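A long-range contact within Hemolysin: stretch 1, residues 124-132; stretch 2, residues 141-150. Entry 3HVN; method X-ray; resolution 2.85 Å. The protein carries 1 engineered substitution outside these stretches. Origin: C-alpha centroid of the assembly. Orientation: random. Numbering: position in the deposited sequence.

Stretch 1 (124-132) ARGDLTLSL
Stretch 2 141-150: DSHTVVNSPT

Two antiparallel strands of one chain pair through their backbones, and beyond the last bridge the contact is closed by a side-chain-to-backbone hydrogen bond and a packed proline. Strand 128-132 runs at 151° to the strand that ends at V146, with an axis approach of 4.5 Å and phi/psi values in the extended region.

The register is set by L128 with V146 and L130 with T144, hydrogen-bonded pairs with CA atoms 5.2 and 5.3 Å apart; T129 with V145 and S131 with H143 alternate as non-hydrogen-bonded pairs, CA to CA 4.4 and 4.3 Å. At the central pair, L130 N to T144 O and T144 N to L130 O are both 2.8 Å and nearly equal in angle, 156° and 157°. At the next hydrogen-bonded pair L128 N donates to V146 O at 2.8 Å, while the return bond from V146 N to L128 O, also 2.8 Å, is weak because its angle closes to 126°. L132 N reaches S142 O at 2.8 Å.

Alternation sorts the side chains. L128, L130, T144 and V146 share one face, where V146 (chi1 t) meets both leucines: its CB lies 3.7 Å from L128 CD1, and its CG2 3.9 Å from L130 CD2. L128 is p,p; L130 is m,p. T129 (m), S131 (p), H143 (m) and V145 (t) occupy the other face, where S131 CB lies 3.6 Å from H143 ND1.

Past V146 the pairing gives way to side chains. D127, chi1 m, turns its carboxylate so that OD1 accepts from S148 N at 2.9 Å, while S148 itself adopts a positive phi of 35°. P149 then points toward stretch 1: its CG sits 3.4 Å from L128 CG, and its CB covers one face of the R125 guanidinium, whose side chain is m,m,m.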

# COMPACT_ATOMS: atom_id res chain seq x y z
N ALA A 124 -10.54 -26.06 -33.07
CA ALA A 124 -9.86 -25.67 -34.30
C ALA A 124 -9.69 -24.16 -34.35
O ALA A 124 -10.66 -23.42 -34.51
CB ALA A 124 -10.63 -26.16 -35.51
N ARG A 125 -8.45 -23.70 -34.20
CA ARG A 125 -8.16 -22.28 -34.11
C ARG A 125 -7.91 -21.64 -35.48
O ARG A 125 -7.33 -22.26 -36.36
CB ARG A 125 -6.95 -22.04 -33.20
CG ARG A 125 -7.15 -22.50 -31.77
CD ARG A 125 -8.35 -21.81 -31.14
NE ARG A 125 -8.34 -20.38 -31.38
CZ ARG A 125 -7.65 -19.50 -30.65
NH1 ARG A 125 -6.91 -19.92 -29.64
NH2 ARG A 125 -7.70 -18.21 -30.95
N GLY A 126 -8.37 -20.40 -35.63
CA GLY A 126 -8.14 -19.66 -36.86
C GLY A 126 -6.83 -18.90 -36.82
O GLY A 126 -6.50 -18.28 -35.81
N ASP A 127 -6.09 -18.95 -37.92
CA ASP A 127 -4.80 -18.28 -38.01
C ASP A 127 -4.91 -16.82 -37.60
O ASP A 127 -5.78 -16.09 -38.08
CB ASP A 127 -4.24 -18.38 -39.43
CG ASP A 127 -4.13 -19.82 -39.91
OD1 ASP A 127 -4.27 -20.74 -39.08
OD2 ASP A 127 -3.89 -20.03 -41.12
N LEU A 128 -4.03 -16.38 -36.70
CA LEU A 128 -4.06 -15.01 -36.21
C LEU A 128 -2.67 -14.38 -36.14
O LEU A 128 -1.66 -15.09 -36.04
CB LEU A 128 -4.76 -14.93 -34.85
CG LEU A 128 -4.54 -16.09 -33.88
CD1 LEU A 128 -3.08 -16.21 -33.47
CD2 LEU A 128 -5.43 -15.93 -32.65
N THR A 129 -2.62 -13.06 -36.18
CA THR A 129 -1.35 -12.34 -36.20
C THR A 129 -0.95 -11.80 -34.83
O THR A 129 -1.75 -11.16 -34.14
CB THR A 129 -1.38 -11.17 -37.21
OG1 THR A 129 -1.75 -11.67 -38.50
CG2 THR A 129 -0.01 -10.51 -37.30
N LEU A 130 0.30 -12.06 -34.44
CA LEU A 130 0.83 -11.61 -33.16
C LEU A 130 1.91 -10.55 -33.35
O LEU A 130 2.61 -10.54 -34.37
CB LEU A 130 1.39 -12.79 -32.36
CG LEU A 130 0.41 -13.58 -31.49
CD1 LEU A 130 -0.87 -13.91 -32.25
CD2 LEU A 130 1.07 -14.85 -30.96
N SER A 131 2.05 -9.67 -32.37
CA SER A 131 3.05 -8.62 -32.41
C SER A 131 3.81 -8.54 -31.09
O SER A 131 3.27 -8.86 -30.03
CB SER A 131 2.40 -7.27 -32.73
OG SER A 131 1.43 -6.93 -31.75
N LEU A 132 5.06 -8.10 -31.16
CA LEU A 132 5.91 -8.00 -29.98
C LEU A 132 6.19 -6.55 -29.60
O LEU A 132 7.00 -5.88 -30.23
CB LEU A 132 7.23 -8.75 -30.20
CG LEU A 132 8.24 -8.69 -29.05
CD1 LEU A 132 7.59 -9.09 -27.74
CD2 LEU A 132 9.45 -9.56 -29.35
N ASP A 141 7.84 -3.14 -32.53
CA ASP A 141 6.56 -3.78 -32.81
C ASP A 141 6.66 -4.83 -33.91
O ASP A 141 5.95 -4.76 -34.92
CB ASP A 141 5.52 -2.72 -33.19
CG ASP A 141 4.10 -3.26 -33.18
OD1 ASP A 141 3.86 -4.29 -32.52
OD2 ASP A 141 3.23 -2.64 -33.82
N SER A 142 7.55 -5.80 -33.73
CA SER A 142 7.72 -6.87 -34.70
C SER A 142 6.44 -7.69 -34.85
O SER A 142 5.82 -8.06 -33.85
CB SER A 142 8.89 -7.78 -34.30
OG SER A 142 9.11 -8.79 -35.27
N HIS A 143 6.06 -7.97 -36.09
CA HIS A 143 4.83 -8.71 -36.36
C HIS A 143 5.11 -10.10 -36.91
O HIS A 143 6.10 -10.31 -37.62
CB HIS A 143 3.95 -7.94 -37.34
CG HIS A 143 3.77 -6.49 -36.99
ND1 HIS A 143 2.83 -6.06 -36.07
CD2 HIS A 143 4.40 -5.38 -37.43
CE1 HIS A 143 2.90 -4.74 -35.97
NE2 HIS A 143 3.84 -4.31 -36.78
N THR A 144 4.24 -11.05 -36.59
CA THR A 144 4.36 -12.41 -37.11
C THR A 144 3.00 -13.09 -37.24
O THR A 144 2.10 -12.87 -36.43
CB THR A 144 5.28 -13.28 -36.22
OG1 THR A 144 5.14 -12.89 -34.85
CG2 THR A 144 6.73 -13.12 -36.64
N VAL A 145 2.87 -13.93 -38.26
CA VAL A 145 1.64 -14.67 -38.50
C VAL A 145 1.65 -15.99 -37.73
O VAL A 145 2.70 -16.61 -37.57
CB VAL A 145 1.44 -14.96 -40.00
CG1 VAL A 145 0.07 -15.57 -40.25
CG2 VAL A 145 1.61 -13.68 -40.81
N VAL A 146 0.48 -16.41 -37.27
CA VAL A 146 0.36 -17.64 -36.49
C VAL A 146 -0.73 -18.55 -37.03
O VAL A 146 -1.91 -18.20 -37.03
CB VAL A 146 0.09 -17.34 -35.00
CG1 VAL A 146 -0.28 -18.62 -34.27
CG2 VAL A 146 1.29 -16.67 -34.36
N ASN A 147 -0.32 -19.73 -37.49
CA ASN A 147 -1.25 -20.73 -38.00
C ASN A 147 -1.65 -21.72 -36.92
O ASN A 147 -0.87 -21.99 -36.00
CB ASN A 147 -0.63 -21.48 -39.19
CG ASN A 147 0.65 -22.21 -38.82
OD1 ASN A 147 1.21 -21.99 -37.75
ND2 ASN A 147 1.11 -23.09 -39.70
N SER A 148 -2.86 -22.27 -37.03
CA SER A 148 -3.39 -23.20 -36.04
C SER A 148 -2.91 -22.83 -34.63
O SER A 148 -2.20 -23.60 -33.99
CB SER A 148 -2.98 -24.63 -36.37
OG SER A 148 -3.51 -25.04 -37.62
N PRO A 149 -3.31 -21.64 -34.16
CA PRO A 149 -2.88 -21.06 -32.88
C PRO A 149 -2.92 -22.05 -31.72
O PRO A 149 -3.91 -22.75 -31.53
CB PRO A 149 -3.89 -19.94 -32.65
CG PRO A 149 -4.28 -19.52 -34.02
CD PRO A 149 -4.27 -20.76 -34.86
N THR A 150 -1.83 -22.09 -30.96
CA THR A 150 -1.73 -22.95 -29.78
C THR A 150 -0.46 -22.60 -29.02
O THR A 150 0.40 -21.89 -29.54
CB THR A 150 -1.71 -24.44 -30.17
OG1 THR A 150 -1.58 -25.24 -28.98
CG2 THR A 150 -0.55 -24.73 -31.10